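Local structure of butyryl-CoA dehydrogenase (6CXT) at residues N39-I51 against S60-L74. The protein belongs to the acyl-CoA dehydrogenase family of flavoproteins and binds flavin-adenine dinucleotide. Numbering follows the deposited sequence.
Sequences NALGDFGYFGLPI and SGFDILTTIKIIEGL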
loop_
_atom_site.group_PDB
_atom_site.type_symbol
_atom_site.label_atom_id
_atom_site.label_comp_id
_atom_site.label_asym_id
_atom_site.label_seq_id
_atom_site.Cartn_x
_atom_site.Cartn_y
_atom_site.Cartn_z
ATOM N N ASN B 39 -35.839 -18.292 -6.976
ATOM C CA ASN B 39 -36.425 -19.389 -7.765
ATOM C C ASN B 39 -35.971 -19.345 -9.234
ATOM O O ASN B 39 -35.705 -20.392 -9.827
ATOM C CB ASN B 39 -37.984 -19.405 -7.657
ATOM C CG ASN B 39 -38.462 -19.692 -6.237
ATOM O OD1 ASN B 39 -37.745 -20.300 -5.444
ATOM N ND2 ASN B 39 -39.673 -19.239 -5.908
ATOM N N ALA B 40 -35.805 -18.137 -9.784
ATOM C CA ALA B 40 -35.266 -18.012 -11.139
ATOM C C ALA B 40 -33.844 -18.566 -11.264
ATOM O O ALA B 40 -33.517 -19.290 -12.234
ATOM C CB ALA B 40 -35.380 -16.594 -11.663
ATOM N N LEU B 41 -33.005 -18.260 -10.271
ATOM C CA LEU B 41 -31.672 -18.871 -10.207
ATOM C C LEU B 41 -31.762 -20.403 -10.071
ATOM O O LEU B 41 -30.983 -21.113 -10.677
ATOM C CB LEU B 41 -30.872 -18.313 -8.995
ATOM C CG LEU B 41 -30.276 -16.922 -9.267
ATOM C CD1 LEU B 41 -29.947 -16.217 -7.953
ATOM C CD2 LEU B 41 -29.031 -17.031 -10.174
ATOM N N GLY B 42 -32.721 -20.885 -9.272
ATOM C CA GLY B 42 -33.040 -22.316 -9.182
ATOM C C GLY B 42 -33.339 -22.926 -10.539
ATOM O O GLY B 42 -32.717 -23.928 -10.918
ATOM N N ASP B 43 -34.276 -22.331 -11.267
ATOM C CA ASP B 43 -34.562 -22.775 -12.645
ATOM C C ASP B 43 -33.376 -22.696 -13.609
ATOM O O ASP B 43 -33.209 -23.549 -14.449
ATOM C CB ASP B 43 -35.710 -21.958 -13.230
ATOM C CG ASP B 43 -36.981 -22.091 -12.420
ATOM O OD1 ASP B 43 -37.080 -23.011 -11.597
ATOM O OD2 ASP B 43 -37.881 -21.256 -12.586
ATOM N N PHE B 44 -32.547 -21.660 -13.495
ATOM C CA PHE B 44 -31.330 -21.582 -14.301
ATOM C C PHE B 44 -30.389 -22.765 -14.022
ATOM O O PHE B 44 -29.679 -23.197 -14.908
ATOM C CB PHE B 44 -30.638 -20.205 -14.087
ATOM C CG PHE B 44 -29.255 -20.096 -14.677
ATOM C CD1 PHE B 44 -29.079 -19.697 -16.007
ATOM C CD2 PHE B 44 -28.131 -20.388 -13.904
ATOM C CE1 PHE B 44 -27.789 -19.582 -16.560
ATOM C CE2 PHE B 44 -26.841 -20.295 -14.458
ATOM C CZ PHE B 44 -26.679 -19.871 -15.790
ATOM N N GLY B 45 -30.378 -23.265 -12.794
ATOM C CA GLY B 45 -29.531 -24.386 -12.413
ATOM C C GLY B 45 -28.426 -24.031 -11.426
ATOM O O GLY B 45 -27.578 -24.874 -11.161
ATOM N N TYR B 46 -28.431 -22.798 -10.883
ATOM C CA TYR B 46 -27.368 -22.288 -9.926
ATOM C C TYR B 46 -27.141 -23.193 -8.733
ATOM O O TYR B 46 -26.008 -23.385 -8.290
ATOM C CB TYR B 46 -27.792 -20.897 -9.408
ATOM C CG TYR B 46 -26.800 -20.126 -8.541
ATOM C CD1 TYR B 46 -25.450 -20.056 -8.891
ATOM C CD2 TYR B 46 -27.222 -19.413 -7.406
ATOM C CE1 TYR B 46 -24.555 -19.322 -8.133
ATOM C CE2 TYR B 46 -26.322 -18.648 -6.620
ATOM C CZ TYR B 46 -24.993 -18.627 -6.986
ATOM O OH TYR B 46 -24.060 -17.912 -6.274
ATOM N N PHE B 47 -28.222 -23.743 -8.158
ATOM C CA PHE B 47 -28.036 -24.523 -6.943
ATOM C C PHE B 47 -27.704 -25.970 -7.245
ATOM O O PHE B 47 -27.321 -26.713 -6.349
ATOM C CB PHE B 47 -29.283 -24.487 -6.051
ATOM C CG PHE B 47 -29.823 -23.114 -5.843
ATOM C CD1 PHE B 47 -29.045 -22.129 -5.222
ATOM C CD2 PHE B 47 -31.097 -22.795 -6.267
ATOM C CE1 PHE B 47 -29.550 -20.876 -5.047
ATOM C CE2 PHE B 47 -31.601 -21.531 -6.077
ATOM C CZ PHE B 47 -30.810 -20.564 -5.480
ATOM N N GLY B 48 -27.854 -26.364 -8.499
ATOM C CA GLY B 48 -27.543 -27.726 -8.882
ATOM C C GLY B 48 -26.243 -27.904 -9.619
ATOM O O GLY B 48 -25.933 -29.017 -10.008
ATOM N N LEU B 49 -25.455 -26.835 -9.816
ATOM C CA LEU B 49 -24.246 -26.971 -10.666
ATOM C C LEU B 49 -23.319 -28.136 -10.284
ATOM O O LEU B 49 -22.927 -28.892 -11.178
ATOM C CB LEU B 49 -23.437 -25.651 -10.793
ATOM C CG LEU B 49 -24.234 -24.404 -11.161
ATOM C CD1 LEU B 49 -23.409 -23.126 -10.934
ATOM C CD2 LEU B 49 -24.636 -24.541 -12.611
ATOM N N PRO B 50 -22.960 -28.289 -8.986
ATOM C CA PRO B 50 -22.048 -29.369 -8.665
ATOM C C PRO B 50 -22.746 -30.647 -8.125
ATOM O O PRO B 50 -22.072 -31.469 -7.515
ATOM C CB PRO B 50 -21.219 -28.773 -7.522
ATOM C CG PRO B 50 -22.182 -27.850 -6.807
ATOM C CD PRO B 50 -23.273 -27.493 -7.788
ATOM N N ILE B 51 -24.066 -30.753 -8.255
ATOM C CA ILE B 51 -24.800 -31.923 -7.681
ATOM C C ILE B 51 -24.924 -32.965 -8.808
ATOM O O ILE B 51 -25.357 -32.631 -9.908
ATOM C CB ILE B 51 -26.183 -31.554 -7.066
ATOM C CG1 ILE B 51 -26.047 -30.348 -6.123
ATOM C CG2 ILE B 51 -26.820 -32.742 -6.322
ATOM C CD1 ILE B 51 -25.116 -30.533 -4.944
ATOM N N SER B 60 -26.475 -30.802 -12.319
ATOM C CA SER B 60 -25.628 -30.787 -13.528
ATOM C C SER B 60 -24.411 -31.696 -13.404
ATOM O O SER B 60 -23.789 -32.051 -14.414
ATOM C CB SER B 60 -25.142 -29.379 -13.840
ATOM O OG SER B 60 -26.172 -28.524 -14.253
ATOM N N GLY B 61 -24.026 -32.000 -12.171
ATOM C CA GLY B 61 -22.771 -32.701 -11.881
ATOM C C GLY B 61 -21.568 -32.125 -12.634
ATOM O O GLY B 61 -20.709 -32.869 -13.125
ATOM N N PHE B 62 -21.496 -30.797 -12.737
ATOM C CA PHE B 62 -20.321 -30.153 -13.353
ATOM C C PHE B 62 -19.050 -30.323 -12.555
ATOM O O PHE B 62 -19.084 -30.474 -11.333
ATOM C CB PHE B 62 -20.567 -28.658 -13.574
ATOM C CG PHE B 62 -21.574 -28.349 -14.624
ATOM C CD1 PHE B 62 -21.660 -29.130 -15.810
ATOM C CD2 PHE B 62 -22.410 -27.237 -14.493
ATOM C CE1 PHE B 62 -22.595 -28.812 -16.785
ATOM C CE2 PHE B 62 -23.315 -26.905 -15.483
ATOM C CZ PHE B 62 -23.424 -27.697 -16.623
ATOM N N ASP B 63 -17.898 -30.288 -13.224
ATOM C CA ASP B 63 -16.643 -30.248 -12.468
ATOM C C ASP B 63 -16.475 -28.840 -11.840
ATOM O O ASP B 63 -17.205 -27.909 -12.191
ATOM C CB ASP B 63 -15.439 -30.634 -13.332
ATOM C CG ASP B 63 -15.243 -29.720 -14.546
ATOM O OD1 ASP B 63 -15.862 -28.683 -14.674
ATOM O OD2 ASP B 63 -14.425 -30.031 -15.418
ATOM N N ILE B 64 -15.508 -28.713 -10.945
ATOM C CA ILE B 64 -15.244 -27.442 -10.226
ATOM C C ILE B 64 -14.953 -26.254 -11.162
ATOM O O ILE B 64 -15.546 -25.175 -11.023
ATOM C CB ILE B 64 -14.171 -27.613 -9.133
ATOM C CG1 ILE B 64 -14.565 -28.767 -8.219
ATOM C CG2 ILE B 64 -14.147 -26.392 -8.213
ATOM C CD1 ILE B 64 -13.403 -29.238 -7.369
ATOM N N LEU B 65 -14.101 -26.456 -12.153
ATOM C CA LEU B 65 -13.841 -25.353 -13.068
ATOM C C LEU B 65 -15.035 -24.844 -13.822
ATOM O O LEU B 65 -15.206 -23.610 -13.951
ATOM C CB LEU B 65 -12.711 -25.662 -14.071
ATOM C CG LEU B 65 -11.323 -25.350 -13.509
ATOM C CD1 LEU B 65 -10.281 -26.100 -14.338
ATOM C CD2 LEU B 65 -11.035 -23.826 -13.468
ATOM N N THR B 66 -15.855 -25.768 -14.358
ATOM C CA THR B 66 -17.038 -25.356 -15.074
ATOM C C THR B 66 -17.989 -24.620 -14.110
ATOM O O THR B 66 -18.618 -23.624 -14.491
ATOM C CB THR B 66 -17.784 -26.563 -15.696
ATOM O OG1 THR B 66 -16.887 -27.244 -16.581
ATOM C CG2 THR B 66 -18.952 -26.077 -16.492
ATOM N N THR B 67 -18.108 -25.162 -12.902
ATOM C CA THR B 67 -19.026 -24.602 -11.916
ATOM C C THR B 67 -18.576 -23.155 -11.593
ATOM O O THR B 67 -19.398 -22.235 -11.623
ATOM C CB THR B 67 -18.996 -25.416 -10.609
ATOM O OG1 THR B 67 -19.581 -26.702 -10.814
ATOM C CG2 THR B 67 -19.764 -24.694 -9.453
ATOM N N ILE B 68 -17.283 -22.967 -11.277
ATOM C CA ILE B 68 -16.826 -21.602 -10.907
ATOM C C ILE B 68 -16.948 -20.616 -12.086
ATOM O O ILE B 68 -17.208 -19.421 -11.893
ATOM C CB ILE B 68 -15.438 -21.550 -10.200
ATOM C CG1 ILE B 68 -14.293 -21.996 -11.073
ATOM C CG2 ILE B 68 -15.471 -22.306 -8.858
ATOM C CD1 ILE B 68 -13.637 -20.835 -11.802
ATOM N N LYS B 69 -16.754 -21.124 -13.308
ATOM C CA LYS B 69 -16.841 -20.240 -14.481
ATOM C C LYS B 69 -18.255 -19.737 -14.638
ATOM O O LYS B 69 -18.488 -18.569 -14.982
ATOM C CB LYS B 69 -16.351 -20.963 -15.758
ATOM C CG LYS B 69 -16.285 -20.113 -17.025
ATOM C CD LYS B 69 -15.372 -18.888 -16.894
ATOM C CE LYS B 69 -15.095 -18.281 -18.269
ATOM N NZ LYS B 69 -14.162 -17.118 -18.107
ATOM N N ILE B 70 -19.234 -20.617 -14.403
ATOM C CA ILE B 70 -20.641 -20.175 -14.527
ATOM C C ILE B 70 -20.950 -19.167 -13.402
ATOM O O ILE B 70 -21.607 -18.144 -13.613
ATOM C CB ILE B 70 -21.592 -21.388 -14.440
ATOM C CG1 ILE B 70 -21.522 -22.176 -15.760
ATOM C CG2 ILE B 70 -23.039 -20.972 -14.087
ATOM C CD1 ILE B 70 -22.019 -23.622 -15.545
ATOM N N ILE B 71 -20.455 -19.458 -12.204
ATOM C CA ILE B 71 -20.733 -18.570 -11.066
ATOM C C ILE B 71 -20.117 -17.172 -11.347
ATOM O O ILE B 71 -20.712 -16.136 -11.041
ATOM C CB ILE B 71 -20.169 -19.180 -9.750
ATOM C CG1 ILE B 71 -20.977 -20.446 -9.382
ATOM C CG2 ILE B 71 -20.238 -18.160 -8.604
ATOM C CD1 ILE B 71 -20.403 -21.210 -8.193
ATOM N N GLU B 72 -18.891 -17.179 -11.886
ATOM C CA GLU B 72 -18.232 -15.915 -12.253
ATOM C C GLU B 72 -19.101 -15.151 -13.210
ATOM O O GLU B 72 -19.288 -13.931 -13.044
ATOM C CB GLU B 72 -16.895 -16.206 -12.919
ATOM C CG GLU B 72 -16.152 -14.945 -13.345
ATOM C CD GLU B 72 -14.908 -15.267 -14.182
ATOM O OE1 GLU B 72 -14.485 -16.450 -14.244
ATOM O OE2 GLU B 72 -14.366 -14.328 -14.820
ATOM N N GLY B 73 -19.625 -15.855 -14.238
ATOM C CA GLY B 73 -20.514 -15.212 -15.208
ATOM C C GLY B 73 -21.722 -14.585 -14.534
ATOM O O GLY B 73 -22.130 -13.441 -14.835
ATOM N N LEU B 74 -22.306 -15.320 -13.599
ATOM C CA LEU B 74 -23.475 -14.760 -12.866
ATOM C C LEU B 74 -23.059 -13.554 -12.022
ATOM O O LEU B 74 -23.799 -12.588 -11.955
ATOM C CB LEU B 74 -24.143 -15.812 -11.956
ATOM C CG LEU B 74 -24.829 -16.986 -12.711
ATOM C CD1 LEU B 74 -25.243 -18.120 -11.774
ATOM C CD2 LEU B 74 -26.044 -16.426 -13.473
HETATM O O HOH W 1 -27.648 -27.315 -12.206
#
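L49 pushes its branched end between the residues that lead into helix 64-74 and the helix itself. CD1 lies 3.8 Å from I70 CG2 and also meets I71 CG1, while CD2 reaches 3.9 Å to F62 CE2; a forked aliphatic chain suits a place with apolar neighbours on two fronts. The fork points there because CG stands anti to the carbonyl carbon (chi1 -49°). L49 O accepts from F62 N (2.8 Å). S60 N to G48 O and G61 N to I51 O add two more links, and the positive phi of G61 suits a residue without a side chain. In this N-terminal domain of the acyl-CoA dehydrogenase fold, helix 39-44 ends in a Schellman motif at G45, and after it a type I turn, G48 to I51, brings the chain against residues 60-62. L74 packs beside the helix end: CD1 touches Y46 CD1 at 3.5 Å and CD2 lies over one face of the F44 ring, whose edge meets I70 CG2. Y46 keeps its ring in this apolar layer while its hydroxyl bonds to L84 O. Water 1 donates to G45 O (2.7 Å) and is hydrogen-bonded to S60 OG.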